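Local coordinates for protein proline dehydrogenase (Bradyrhizobium japonicum USDA 110, PDB 3HAZ) that probably oxidises L-proline to L-glutamate in two steps, pairing an FAD-dependent proline dehydrogenase with an NAD-dependent aldehyde dehydrogenase in a single chain, at residues 777-782 and 812-817; 785-790 and 870-875; 799-804 and 903-908; 846-851 and 891-896; 915-920 and 944-949. All coordinates share one frame; numbering follows the deposited sequence.

Contact 1 of 5, residues 777-782 and 812-817; sequences QVADDV and EMVAGA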
# COMPACT_ATOMS: atom_id res chain seq x y z
N GLN A 777 -1.71 -45.66 -16.74
CA GLN A 777 -1.61 -44.87 -15.52
C GLN A 777 -2.51 -45.47 -14.44
O GLN A 777 -2.15 -45.50 -13.27
CB GLN A 777 -1.97 -43.40 -15.77
CG GLN A 777 -0.99 -42.67 -16.67
CD GLN A 777 0.43 -42.66 -16.12
OE1 GLN A 777 1.40 -42.54 -16.87
NE2 GLN A 777 0.56 -42.78 -14.80
N VAL A 778 -3.68 -45.96 -14.85
CA VAL A 778 -4.54 -46.70 -13.94
C VAL A 778 -3.77 -47.86 -13.35
O VAL A 778 -3.80 -48.10 -12.14
CB VAL A 778 -5.82 -47.22 -14.62
CG1 VAL A 778 -6.57 -48.18 -13.68
CG2 VAL A 778 -6.71 -46.05 -15.02
N ALA A 779 -3.07 -48.59 -14.20
CA ALA A 779 -2.37 -49.78 -13.73
C ALA A 779 -1.27 -49.41 -12.74
O ALA A 779 -1.13 -50.04 -11.71
CB ALA A 779 -1.82 -50.60 -14.90
N ASP A 780 -0.50 -48.37 -13.07
CA ASP A 780 0.53 -47.86 -12.16
C ASP A 780 -0.08 -47.51 -10.81
O ASP A 780 0.40 -47.93 -9.76
CB ASP A 780 1.18 -46.60 -12.74
CG ASP A 780 2.16 -46.90 -13.85
OD1 ASP A 780 2.42 -48.09 -14.14
OD2 ASP A 780 2.68 -45.93 -14.45
N ASP A 781 -1.14 -46.70 -10.84
CA ASP A 781 -1.71 -46.16 -9.62
C ASP A 781 -2.46 -47.22 -8.81
O ASP A 781 -2.55 -47.11 -7.59
CB ASP A 781 -2.63 -44.98 -9.94
CG ASP A 781 -1.87 -43.78 -10.47
OD1 ASP A 781 -0.64 -43.73 -10.28
OD2 ASP A 781 -2.51 -42.90 -11.08
N VAL A 782 -3.00 -48.22 -9.49
CA VAL A 782 -3.68 -49.31 -8.81
C VAL A 782 -2.65 -50.22 -8.15
O VAL A 782 -2.82 -50.62 -7.00
CB VAL A 782 -4.57 -50.15 -9.76
CG1 VAL A 782 -4.87 -51.51 -9.14
CG2 VAL A 782 -5.87 -49.40 -10.08
N GLU A 812 -5.91 -57.01 -16.92
CA GLU A 812 -4.74 -57.70 -17.44
C GLU A 812 -3.44 -56.90 -17.21
O GLU A 812 -2.38 -57.47 -16.94
CB GLU A 812 -4.94 -57.98 -18.94
CG GLU A 812 -3.67 -58.14 -19.74
CD GLU A 812 -3.93 -58.13 -21.25
OE1 GLU A 812 -4.21 -57.05 -21.83
OE2 GLU A 812 -3.84 -59.22 -21.86
N MET A 813 -3.52 -55.58 -17.30
CA MET A 813 -2.33 -54.75 -17.13
C MET A 813 -1.92 -54.66 -15.64
O MET A 813 -0.74 -54.73 -15.30
CB MET A 813 -2.51 -53.36 -17.74
CG MET A 813 -1.21 -52.71 -18.16
SD MET A 813 -1.36 -51.01 -18.72
CE MET A 813 -2.34 -51.19 -20.20
N VAL A 814 -2.91 -54.53 -14.76
CA VAL A 814 -2.64 -54.56 -13.32
C VAL A 814 -2.00 -55.89 -12.91
O VAL A 814 -1.01 -55.93 -12.18
CB VAL A 814 -3.91 -54.27 -12.50
CG1 VAL A 814 -3.68 -54.56 -11.01
CG2 VAL A 814 -4.36 -52.81 -12.72
N ALA A 815 -2.56 -57.00 -13.41
CA ALA A 815 -2.04 -58.32 -13.08
C ALA A 815 -0.60 -58.51 -13.58
O ALA A 815 0.25 -59.02 -12.86
CB ALA A 815 -2.96 -59.43 -13.64
N GLY A 816 -0.35 -58.10 -14.82
CA GLY A 816 0.97 -58.20 -15.41
C GLY A 816 1.97 -57.33 -14.68
O GLY A 816 3.13 -57.70 -14.48
N ALA A 817 1.53 -56.15 -14.28
CA ALA A 817 2.37 -55.25 -13.50
C ALA A 817 2.66 -55.83 -12.11
O ALA A 817 3.79 -55.76 -11.62
CB ALA A 817 1.71 -53.87 -13.38
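Ala779 and Val814 meet where two helices lie against each other, and they bury more surface than any other pair in the contact. The axes of 777-782 and 812-817 approach to 8.8 Å and cross at -48°. The smallness of Ala779 allows this closeness: its CA lies only 4.8 Å from the CA of Val814, and Val814 CG2 reaches past the methyl to the backbone, 3.8 Å from Ala779 CA. The Ala779 methyl itself points at the other helix and rests on the start of the Met813 side chain, with its CB 3.9 Å from Met813 SD. Met813 extends from its backbone and bends only at its last torsion (chi3 -66°), and it is the CB-CG-SD part that lies alongside the alanine.

One turn further on, Val782 crosses Val814 at about a right angle. Its CG1, trans to the backbone N (chi1 161°), touches both methyls of that valine, with Val782 CG1 3.8 Å from Val814 CG1. Val814 is thus divided between two residues of the facing helix, and the interface is wholly apolar. Leu892 of strand 891-897 closes it from the sheet side, touching Val782 and Val814 alike. Helices 775-787 and 804-819 flank strand 797-803 in the chain and pack side by side on one face of the sheet, as in the alpha/beta catalytic domain of aldehyde dehydrogenases.

Contact 2 of 5, residues 785-790 and 870-875; sequences SAFRSA and VAPHIF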
# COMPACT_ATOMS: atom_id res chain seq x y z
N SER A 785 -1.25 -48.19 -5.13
CA SER A 785 -2.25 -48.02 -4.08
C SER A 785 -2.61 -49.32 -3.35
O SER A 785 -2.90 -49.30 -2.15
CB SER A 785 -3.52 -47.38 -4.66
OG SER A 785 -3.23 -46.13 -5.24
N ALA A 786 -2.60 -50.45 -4.05
CA ALA A 786 -3.07 -51.69 -3.44
C ALA A 786 -1.96 -52.59 -2.89
O ALA A 786 -2.19 -53.36 -1.93
CB ALA A 786 -3.93 -52.47 -4.44
N PHE A 787 -0.78 -52.51 -3.47
CA PHE A 787 0.28 -53.48 -3.18
C PHE A 787 1.52 -52.88 -2.53
O PHE A 787 2.29 -53.61 -1.89
CB PHE A 787 0.67 -54.26 -4.45
CG PHE A 787 -0.49 -54.90 -5.14
CD1 PHE A 787 -1.45 -55.60 -4.41
CD2 PHE A 787 -0.63 -54.82 -6.52
CE1 PHE A 787 -2.53 -56.20 -5.05
CE2 PHE A 787 -1.71 -55.42 -7.16
CZ PHE A 787 -2.66 -56.11 -6.42
N ARG A 788 1.72 -51.58 -2.68
CA ARG A 788 2.80 -50.88 -1.99
C ARG A 788 2.71 -51.11 -0.49
O ARG A 788 1.62 -51.09 0.08
CB ARG A 788 2.75 -49.37 -2.29
CG ARG A 788 3.65 -48.51 -1.42
CD ARG A 788 5.05 -48.41 -1.98
NE ARG A 788 5.04 -47.97 -3.37
CZ ARG A 788 5.30 -46.73 -3.77
NH1 ARG A 788 5.59 -45.79 -2.87
NH2 ARG A 788 5.26 -46.42 -5.06
N SER A 789 3.86 -51.34 0.14
CA SER A 789 3.91 -51.65 1.57
C SER A 789 3.08 -52.89 1.89
O SER A 789 2.50 -52.98 2.97
CB SER A 789 3.41 -50.46 2.40
OG SER A 789 4.08 -49.27 2.04
N ALA A 790 3.02 -53.82 0.95
CA ALA A 790 2.23 -55.04 1.12
C ALA A 790 0.78 -54.73 1.48
O ALA A 790 0.14 -55.49 2.20
CB ALA A 790 2.86 -55.97 2.16
N VAL A 870 3.08 -62.31 2.03
CA VAL A 870 1.87 -62.51 1.24
C VAL A 870 2.00 -61.73 -0.07
O VAL A 870 2.20 -60.52 -0.06
CB VAL A 870 0.61 -62.05 1.99
CG1 VAL A 870 -0.62 -62.25 1.13
CG2 VAL A 870 0.47 -62.83 3.30
N ALA A 871 1.89 -62.43 -1.20
CA ALA A 871 2.04 -61.80 -2.51
C ALA A 871 0.78 -61.06 -2.93
O ALA A 871 -0.31 -61.32 -2.41
CB ALA A 871 2.43 -62.86 -3.56
N PRO A 872 0.91 -60.13 -3.89
CA PRO A 872 -0.27 -59.47 -4.46
C PRO A 872 -1.28 -60.48 -5.00
O PRO A 872 -0.92 -61.48 -5.63
CB PRO A 872 0.32 -58.63 -5.60
CG PRO A 872 1.72 -58.34 -5.15
CD PRO A 872 2.17 -59.60 -4.45
N HIS A 873 -2.55 -60.23 -4.72
CA HIS A 873 -3.62 -61.05 -5.23
C HIS A 873 -4.66 -60.14 -5.86
O HIS A 873 -4.91 -59.05 -5.36
CB HIS A 873 -4.26 -61.88 -4.11
CG HIS A 873 -3.50 -63.12 -3.75
ND1 HIS A 873 -2.32 -63.09 -3.03
CD2 HIS A 873 -3.77 -64.42 -3.99
CE1 HIS A 873 -1.89 -64.33 -2.86
NE2 HIS A 873 -2.75 -65.15 -3.43
N ILE A 874 -5.26 -60.60 -6.95
CA ILE A 874 -6.35 -59.86 -7.56
C ILE A 874 -7.54 -60.78 -7.74
O ILE A 874 -7.45 -61.80 -8.42
CB ILE A 874 -5.95 -59.27 -8.93
CG1 ILE A 874 -4.71 -58.39 -8.79
CG2 ILE A 874 -7.12 -58.49 -9.51
CD1 ILE A 874 -4.02 -58.09 -10.11
N PHE A 875 -8.65 -60.41 -7.11
CA PHE A 875 -9.90 -61.13 -7.30
C PHE A 875 -10.91 -60.21 -7.95
O PHE A 875 -10.91 -59.00 -7.70
CB PHE A 875 -10.46 -61.62 -5.96
CG PHE A 875 -9.61 -62.65 -5.28
CD1 PHE A 875 -8.76 -62.28 -4.25
CD2 PHE A 875 -9.66 -63.97 -5.67
CE1 PHE A 875 -7.97 -63.23 -3.63
CE2 PHE A 875 -8.88 -64.92 -5.05
CZ PHE A 875 -8.03 -64.55 -4.03
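Phe787 makes its chief contact with Pro872 through a CH-pi interaction: Pro872 CB stands 3.7 Å from the ring centroid and only 9° off the ring normal, almost over the middle of one face. The opposite face carries Ala786 CB, displaced toward the rim, so the phenyl is held between a proline from the facing segment and its own preceding alanine. CG of Phe787 lies trans to the carbonyl carbon (chi1 -54°), an orientation that carries the ring out from the last helical turn to the residues leading into strand 873-876.

Apolar contact at the rim comes from Ile874, whose CG1 lies 3.9 Å from Phe787 CZ and approaches near the ring plane. A polar atom adjoins the same edge: His873 O is 3.7 Å from Phe787 CE1, and this oxygen also accepts the backbone N-H of Leu892 in the next strand.

The one hydrogen bond of a side chain within these segments is local. His873 ND1 donates to Ala871 O at 2.7 Å, with the oxygen in the imidazole plane, though the nitrogen stands well above the carbonyl plane of Ala871. The C-terminal end of helix 775-787 is in this way seated on the start of strand 873-876 and the proline before it, the helix-on-sheet packing of the aldehyde dehydrogenase alpha/beta fold.

Contact 3 of 5, residues 799-804 and 903-908; sequences LLFVQE and ERVLRA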
# COMPACT_ATOMS: atom_id res chain seq x y z
N LEU A 799 -10.75 -51.89 -3.45
CA LEU A 799 -11.81 -52.19 -4.39
C LEU A 799 -11.78 -51.32 -5.65
O LEU A 799 -12.09 -50.13 -5.59
CB LEU A 799 -13.17 -52.06 -3.70
CG LEU A 799 -14.38 -52.46 -4.55
CD1 LEU A 799 -14.19 -53.85 -5.11
CD2 LEU A 799 -15.65 -52.38 -3.71
N LEU A 800 -11.41 -51.91 -6.78
CA LEU A 800 -11.40 -51.18 -8.05
C LEU A 800 -12.69 -51.39 -8.83
O LEU A 800 -13.06 -52.52 -9.12
CB LEU A 800 -10.20 -51.61 -8.91
CG LEU A 800 -10.14 -51.06 -10.34
CD1 LEU A 800 -9.92 -49.54 -10.37
CD2 LEU A 800 -9.03 -51.76 -11.11
N PHE A 801 -13.37 -50.29 -9.15
CA PHE A 801 -14.48 -50.32 -10.10
C PHE A 801 -13.95 -49.86 -11.46
O PHE A 801 -13.33 -48.80 -11.56
CB PHE A 801 -15.60 -49.38 -9.66
CG PHE A 801 -16.31 -49.80 -8.39
CD1 PHE A 801 -17.41 -50.64 -8.44
CD2 PHE A 801 -15.89 -49.31 -7.16
CE1 PHE A 801 -18.07 -51.00 -7.28
CE2 PHE A 801 -16.55 -49.67 -6.00
CZ PHE A 801 -17.64 -50.52 -6.06
N VAL A 802 -14.18 -50.65 -12.49
CA VAL A 802 -13.68 -50.34 -13.83
C VAL A 802 -14.78 -50.56 -14.87
O VAL A 802 -15.49 -51.56 -14.82
CB VAL A 802 -12.47 -51.21 -14.19
CG1 VAL A 802 -12.81 -52.69 -14.00
CG2 VAL A 802 -12.03 -50.93 -15.62
N GLN A 803 -14.94 -49.61 -15.78
CA GLN A 803 -16.01 -49.70 -16.77
C GLN A 803 -15.77 -50.90 -17.67
O GLN A 803 -14.63 -51.21 -18.01
CB GLN A 803 -16.14 -48.40 -17.59
CG GLN A 803 -17.05 -47.36 -16.96
CD GLN A 803 -17.10 -46.05 -17.75
OE1 GLN A 803 -16.41 -45.89 -18.76
NE2 GLN A 803 -17.91 -45.11 -17.29
N GLU A 804 -16.85 -51.59 -18.03
CA GLU A 804 -16.73 -52.88 -18.71
C GLU A 804 -15.97 -52.82 -20.03
O GLU A 804 -15.25 -53.76 -20.37
CB GLU A 804 -18.11 -53.51 -18.91
CG GLU A 804 -19.04 -52.69 -19.79
CD GLU A 804 -20.46 -53.24 -19.78
OE1 GLU A 804 -20.68 -54.30 -19.16
OE2 GLU A 804 -21.34 -52.60 -20.40
N GLU A 903 -24.48 -45.00 -10.56
CA GLU A 903 -25.27 -44.83 -9.35
C GLU A 903 -25.12 -46.05 -8.44
O GLU A 903 -24.88 -45.92 -7.24
CB GLU A 903 -26.74 -44.61 -9.68
CG GLU A 903 -27.65 -44.57 -8.45
CD GLU A 903 -27.33 -43.41 -7.53
OE1 GLU A 903 -26.70 -42.43 -7.99
OE2 GLU A 903 -27.70 -43.48 -6.34
N ARG A 904 -25.27 -47.22 -9.04
CA ARG A 904 -25.11 -48.49 -8.34
C ARG A 904 -23.74 -48.57 -7.67
O ARG A 904 -23.61 -49.04 -6.54
CB ARG A 904 -25.30 -49.65 -9.32
CG ARG A 904 -25.73 -50.96 -8.68
CD ARG A 904 -26.55 -51.79 -9.65
NE ARG A 904 -25.77 -52.79 -10.37
CZ ARG A 904 -26.18 -53.41 -11.48
NH1 ARG A 904 -25.41 -54.32 -12.06
NH2 ARG A 904 -27.37 -53.11 -12.00
N VAL A 905 -22.71 -48.11 -8.39
CA VAL A 905 -21.34 -48.12 -7.88
C VAL A 905 -21.22 -47.22 -6.65
O VAL A 905 -20.60 -47.58 -5.66
CB VAL A 905 -20.34 -47.64 -8.94
CG1 VAL A 905 -18.98 -47.36 -8.30
CG2 VAL A 905 -20.23 -48.66 -10.07
N LEU A 906 -21.81 -46.03 -6.75
CA LEU A 906 -21.78 -45.06 -5.67
C LEU A 906 -22.55 -45.55 -4.44
O LEU A 906 -22.10 -45.36 -3.31
CB LEU A 906 -22.30 -43.71 -6.17
CG LEU A 906 -21.42 -43.06 -7.24
CD1 LEU A 906 -22.16 -41.97 -7.99
CD2 LEU A 906 -20.13 -42.53 -6.63
N ARG A 907 -23.70 -46.19 -4.66
CA ARG A 907 -24.42 -46.82 -3.56
C ARG A 907 -23.57 -47.92 -2.91
O ARG A 907 -23.52 -48.03 -1.69
CB ARG A 907 -25.75 -47.41 -4.02
CG ARG A 907 -26.79 -46.38 -4.42
CD ARG A 907 -28.18 -46.99 -4.43
NE ARG A 907 -29.14 -46.18 -5.18
CZ ARG A 907 -29.59 -46.49 -6.39
NH1 ARG A 907 -29.16 -47.59 -7.00
NH2 ARG A 907 -30.46 -45.70 -7.00
N ALA A 908 -22.92 -48.74 -3.74
CA ALA A 908 -22.03 -49.78 -3.23
C ALA A 908 -20.94 -49.20 -2.32
O ALA A 908 -20.56 -49.81 -1.32
CB ALA A 908 -21.41 -50.55 -4.38
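A beta-alpha-beta crossover brings Phe801 and Val905 together: helix 902-911 joins the parallel strands 891-897 and 917-921, and on its way it passes over strands 797-803 and 765-769, which lie between them in the sheet. Phe801 rises from the first of these to meet the helix, and the two side chains come from opposite directions.

Val905 CG1 sits over the centre of the phenyl face, 3.6 Å from the ring centroid and 12° off its normal, a close CH-pi contact. This methyl is trans to the backbone N (chi1 168°); the other, CG2, hangs over the same face beyond the rim, 3.8 Å from Phe801 CD1. One turn later in the helix, Ala908 CB adds a looser contact at 4.1 Å from Phe801 CZ. Val895 and Ala766, from the strands on either side of 797-803, also touch Phe801, and Tyr897 and Ile768 touch Val905.

Replacing Phe801 with an alanine would probably leave Val905 CG1 and Ala908 CB facing a gap between helix and sheet, with the CH-pi contact lost. On the outer side of the helix Glu903 pairs with Arg907 by charge alone, as the carboxylate oxygen lies well out of the guanidinium plane, and the same oxygen bridges to Arg934. The helix is thus divided in character: its inner side is joined to the sheet purely by dispersion and CH-pi contact, its ionic pairs being kept away from the ring.

Contact 4 of 5, residues 846-851 and 891-896; sequences DAHIAR and ILHVVR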
# COMPACT_ATOMS: atom_id res chain seq x y z
N ASP A 846 -4.27 -65.03 4.57
CA ASP A 846 -4.35 -66.31 3.87
C ASP A 846 -5.76 -66.89 3.93
O ASP A 846 -6.21 -67.53 2.99
CB ASP A 846 -3.33 -67.30 4.44
CG ASP A 846 -1.91 -67.01 3.96
OD1 ASP A 846 -1.75 -66.14 3.08
OD2 ASP A 846 -0.97 -67.66 4.45
N ALA A 847 -6.44 -66.65 5.05
CA ALA A 847 -7.81 -67.13 5.21
C ALA A 847 -8.75 -66.42 4.23
O ALA A 847 -9.60 -67.06 3.61
CB ALA A 847 -8.28 -66.93 6.65
N HIS A 848 -8.61 -65.10 4.11
CA HIS A 848 -9.41 -64.33 3.15
C HIS A 848 -9.13 -64.75 1.71
O HIS A 848 -10.04 -64.84 0.88
CB HIS A 848 -9.14 -62.83 3.31
CG HIS A 848 -9.91 -61.98 2.34
ND1 HIS A 848 -11.24 -61.67 2.53
CD2 HIS A 848 -9.54 -61.38 1.19
CE1 HIS A 848 -11.66 -60.91 1.53
NE2 HIS A 848 -10.64 -60.72 0.70
N ILE A 849 -7.86 -64.99 1.41
CA ILE A 849 -7.47 -65.45 0.08
C ILE A 849 -8.10 -66.80 -0.24
O ILE A 849 -8.66 -67.00 -1.32
CB ILE A 849 -5.93 -65.52 -0.05
CG1 ILE A 849 -5.38 -64.10 -0.27
CG2 ILE A 849 -5.53 -66.45 -1.20
CD1 ILE A 849 -3.90 -63.95 0.02
N ALA A 850 -8.04 -67.74 0.71
CA ALA A 850 -8.65 -69.05 0.52
C ALA A 850 -10.15 -68.91 0.24
O ALA A 850 -10.68 -69.54 -0.67
CB ALA A 850 -8.42 -69.93 1.75
N ARG A 851 -10.82 -68.08 1.03
CA ARG A 851 -12.25 -67.84 0.86
C ARG A 851 -12.58 -67.22 -0.49
O ARG A 851 -13.53 -67.62 -1.16
CB ARG A 851 -12.76 -66.95 1.99
CG ARG A 851 -14.25 -66.64 1.92
N ILE A 891 -4.11 -57.23 -1.35
CA ILE A 891 -5.21 -57.96 -1.96
C ILE A 891 -6.21 -57.03 -2.63
O ILE A 891 -7.01 -56.37 -1.96
CB ILE A 891 -5.91 -58.87 -0.93
CG1 ILE A 891 -4.88 -59.80 -0.28
CG2 ILE A 891 -7.03 -59.67 -1.61
CD1 ILE A 891 -5.41 -60.55 0.93
N LEU A 892 -6.17 -57.00 -3.96
CA LEU A 892 -7.06 -56.14 -4.73
C LEU A 892 -8.34 -56.88 -5.11
O LEU A 892 -8.30 -58.03 -5.56
CB LEU A 892 -6.36 -55.64 -5.99
CG LEU A 892 -7.19 -54.77 -6.93
CD1 LEU A 892 -7.47 -53.42 -6.27
CD2 LEU A 892 -6.48 -54.59 -8.25
N HIS A 893 -9.48 -56.22 -4.93
CA HIS A 893 -10.75 -56.74 -5.41
C HIS A 893 -11.24 -55.84 -6.53
O HIS A 893 -11.10 -54.62 -6.45
CB HIS A 893 -11.78 -56.79 -4.27
CG HIS A 893 -11.29 -57.49 -3.05
ND1 HIS A 893 -10.49 -56.87 -2.11
CD2 HIS A 893 -11.46 -58.76 -2.61
CE1 HIS A 893 -10.20 -57.72 -1.14
NE2 HIS A 893 -10.78 -58.88 -1.42
N VAL A 894 -11.79 -56.44 -7.59
CA VAL A 894 -12.25 -55.68 -8.75
C VAL A 894 -13.69 -55.98 -9.13
O VAL A 894 -14.12 -57.14 -9.14
CB VAL A 894 -11.36 -55.96 -9.99
CG1 VAL A 894 -11.83 -55.11 -11.17
CG2 VAL A 894 -9.90 -55.68 -9.67
N VAL A 895 -14.44 -54.93 -9.44
CA VAL A 895 -15.79 -55.07 -9.95
C VAL A 895 -15.89 -54.28 -11.27
O VAL A 895 -15.52 -53.11 -11.32
CB VAL A 895 -16.83 -54.51 -8.95
CG1 VAL A 895 -18.21 -54.46 -9.59
CG2 VAL A 895 -16.84 -55.34 -7.68
N ARG A 896 -16.38 -54.91 -12.33
CA ARG A 896 -16.60 -54.17 -13.57
C ARG A 896 -18.04 -53.68 -13.62
O ARG A 896 -18.93 -54.31 -13.04
CB ARG A 896 -16.21 -55.00 -14.82
CG ARG A 896 -17.08 -56.22 -15.10
CD ARG A 896 -16.54 -56.99 -16.30
NE ARG A 896 -15.39 -57.81 -15.94
CZ ARG A 896 -14.42 -58.15 -16.78
NH1 ARG A 896 -13.42 -58.91 -16.36
NH2 ARG A 896 -14.45 -57.74 -18.05
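Ile849 and Ile891 mark the closest backbone approach, 8.1 Å between their CA atoms, where helix 846-851 lies over strand 891-896 with axes 10.9 Å apart and N-to-C directions at 31°. Two pairs of side chains fill that distance. His848, with CG trans to the backbone N (chi1 179°), reaches out to His893, and the NE2 atoms of the two imidazoles share a nearly straight hydrogen bond of 2.8 Å. The rings meet rim to rim with their planes at 74°, neither over the face of the other. Beside them the contact turns apolar: Ile849 CG1 is 3.7 Å from Ile891 CD1, and Ile891 CG2 lies at the edge of the His848 ring.

His893 is anchored at its other nitrogen too, ND1 bonding to Arg798 O of the adjoining strand 797-803. Phe875 and His873 of strand 873-876 touch Ile891 and Ile849 respectively, while Leu892 and Val894 turn to the opposite sheet face, against helix 804-819.

Contact 5 of 5, residues 915-920 and 944-949; sequences GLTLGV and RNMIGA. With SO4 (sulfate ion), chain E.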
# COMPACT_ATOMS: atom_id res chain seq x y z
N GLY A 915 -15.14 -44.45 4.91
CA GLY A 915 -14.96 -43.24 4.12
C GLY A 915 -13.59 -42.61 4.29
O GLY A 915 -13.48 -41.45 4.69
N LEU A 916 -12.55 -43.37 3.99
CA LEU A 916 -11.18 -42.88 4.17
C LEU A 916 -10.61 -42.31 2.88
O LEU A 916 -10.51 -41.09 2.73
CB LEU A 916 -10.29 -44.00 4.73
CG LEU A 916 -8.90 -43.56 5.22
CD1 LEU A 916 -9.00 -42.36 6.17
CD2 LEU A 916 -8.22 -44.73 5.90
N THR A 917 -10.22 -43.17 1.93
CA THR A 917 -9.75 -42.68 0.63
C THR A 917 -10.61 -43.16 -0.53
O THR A 917 -11.21 -44.24 -0.48
CB THR A 917 -8.27 -43.05 0.35
OG1 THR A 917 -8.11 -44.48 0.41
CG2 THR A 917 -7.34 -42.40 1.36
N LEU A 918 -10.64 -42.35 -1.59
CA LEU A 918 -11.29 -42.73 -2.83
C LEU A 918 -10.46 -42.26 -4.02
O LEU A 918 -10.01 -41.12 -4.06
CB LEU A 918 -12.69 -42.11 -2.91
CG LEU A 918 -13.33 -42.26 -4.30
CD1 LEU A 918 -13.77 -43.70 -4.53
CD2 LEU A 918 -14.49 -41.31 -4.49
N GLY A 919 -10.24 -43.16 -4.97
CA GLY A 919 -9.53 -42.81 -6.19
C GLY A 919 -10.50 -42.63 -7.35
O GLY A 919 -11.46 -43.39 -7.48
N VAL A 920 -10.26 -41.61 -8.18
CA VAL A 920 -11.05 -41.41 -9.39
C VAL A 920 -10.13 -41.19 -10.58
O VAL A 920 -9.31 -40.26 -10.58
CB VAL A 920 -12.00 -40.20 -9.30
CG1 VAL A 920 -12.84 -40.07 -10.58
CG2 VAL A 920 -12.90 -40.30 -8.08
N ARG A 944 -4.31 -39.96 -9.90
CA ARG A 944 -3.04 -40.31 -9.27
C ARG A 944 -3.29 -41.44 -8.27
O ARG A 944 -4.43 -41.85 -8.05
CB ARG A 944 -2.42 -39.09 -8.56
CG ARG A 944 -3.34 -38.41 -7.55
CD ARG A 944 -2.53 -37.71 -6.46
NE ARG A 944 -1.98 -38.68 -5.51
CZ ARG A 944 -1.21 -38.37 -4.48
NH1 ARG A 944 -0.77 -39.34 -3.67
NH2 ARG A 944 -0.86 -37.11 -4.25
N ASN A 945 -2.23 -41.94 -7.65
CA ASN A 945 -2.42 -42.98 -6.65
C ASN A 945 -3.10 -42.44 -5.38
O ASN A 945 -3.21 -41.22 -5.20
CB ASN A 945 -1.10 -43.69 -6.33
CG ASN A 945 -0.19 -42.85 -5.47
OD1 ASN A 945 -0.64 -42.21 -4.52
ND2 ASN A 945 1.09 -42.85 -5.79
N MET A 946 -3.56 -43.34 -4.51
CA MET A 946 -4.36 -42.96 -3.35
C MET A 946 -3.58 -42.91 -2.03
O MET A 946 -4.17 -42.79 -0.97
CB MET A 946 -5.53 -43.94 -3.18
CG MET A 946 -6.54 -43.93 -4.33
SD MET A 946 -7.48 -45.47 -4.49
CE MET A 946 -8.21 -45.62 -2.85
N ILE A 947 -2.26 -42.99 -2.11
CA ILE A 947 -1.46 -43.16 -0.90
C ILE A 947 -0.40 -42.07 -0.69
O ILE A 947 -0.14 -41.26 -1.58
CB ILE A 947 -0.75 -44.53 -0.90
CG1 ILE A 947 0.31 -44.57 -2.01
CG2 ILE A 947 -1.76 -45.67 -1.07
CD1 ILE A 947 1.22 -45.78 -1.92
N GLY A 948 0.19 -42.05 0.49
CA GLY A 948 1.30 -41.17 0.79
C GLY A 948 0.91 -39.72 1.02
O GLY A 948 1.62 -38.81 0.58
N ALA A 949 -0.20 -39.50 1.71
CA ALA A 949 -0.65 -38.16 2.05
C ALA A 949 0.50 -37.36 2.64
O ALA A 949 1.25 -37.86 3.47
CB ALA A 949 -1.82 -38.22 3.02
S SO4 E . -0.78 -43.03 3.63
O1 SO4 E . -1.61 -41.99 3.02
O2 SO4 E . -1.52 -43.65 4.73
O3 SO4 E . -0.43 -44.06 2.66
O4 SO4 E . 0.46 -42.42 4.12
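Two flat groups brace the loop whose Met946 packs on Thr917 and Gly919: the Arg944 guanidinium and the Asn945 side-chain amide. The guanidinium grips Asn945 side-on, NE reaching Asn945 O at 2.8 Å and NH1 reaching Asn945 OD1 at 3.0 Å, while Ile947 O lies at its edge, in plane but without a hydrogen bond. Asn945 OD1 also accepts from Ile947 N at 3.0 Å, and the two donors approach from opposite faces of the amide plane. Arg944 NH2 forms a salt bridge to Glu641 of a second subunit.

With the loop so shaped, Met946 lies against the strand. Its SD is 3.6 Å from Gly919 N, and any CB on Gly919 would collide with that sulfur. A bend at the last torsion (chi3 56°) turns Met946 CE to within 3.5 Å of Thr917 OG1, a hydroxyl bonded to Ser795 O. Shortening Met946 to an alanine would probably open a gap against Gly919 and strip the Thr917 hydroxyl of its methyl cover.

Further along, the loop backbone holds a sulfate ion, probably from the crystallisation liquor, Gly948 N to O3 at 3.0 Å and Ala949 N to O1 at 3.1 Å; Ser795 OG and Arg793 NH1 also bond it. Asn945 to Ile947 form an Asx turn. The Thr917 side chain lies about 7 Å from that of Cys794, the predicted active-site residue, and neighbouring Leu916 touches NAD, placing the contact beside the aldehyde dehydrogenase active site.

In the fold
All five contacts gather round one mixed sheet of the aldehyde dehydrogenase domain. Contacts 1, 2 and 5 touch through buried residues only, whereas contacts 3 and 4 each include a partly exposed one, Ala908 and His848. Contacts 1 and 2 share helix 775-787 on one face, where Ile874 packs against Val814. Contacts 3 and 4 cover the other face with helices 902-911 and 839-855; their strands are hydrogen-bonded neighbours. Contact 5 joins a loop to strand 917-921, and Ser785 OG links it to contact 2. Chemistry follows position: aliphatic between helices, CH-pi where Phe787 meets a proline before a strand and Phe801 a helix, a histidine pair in contact 4, and a polar turn near the active site.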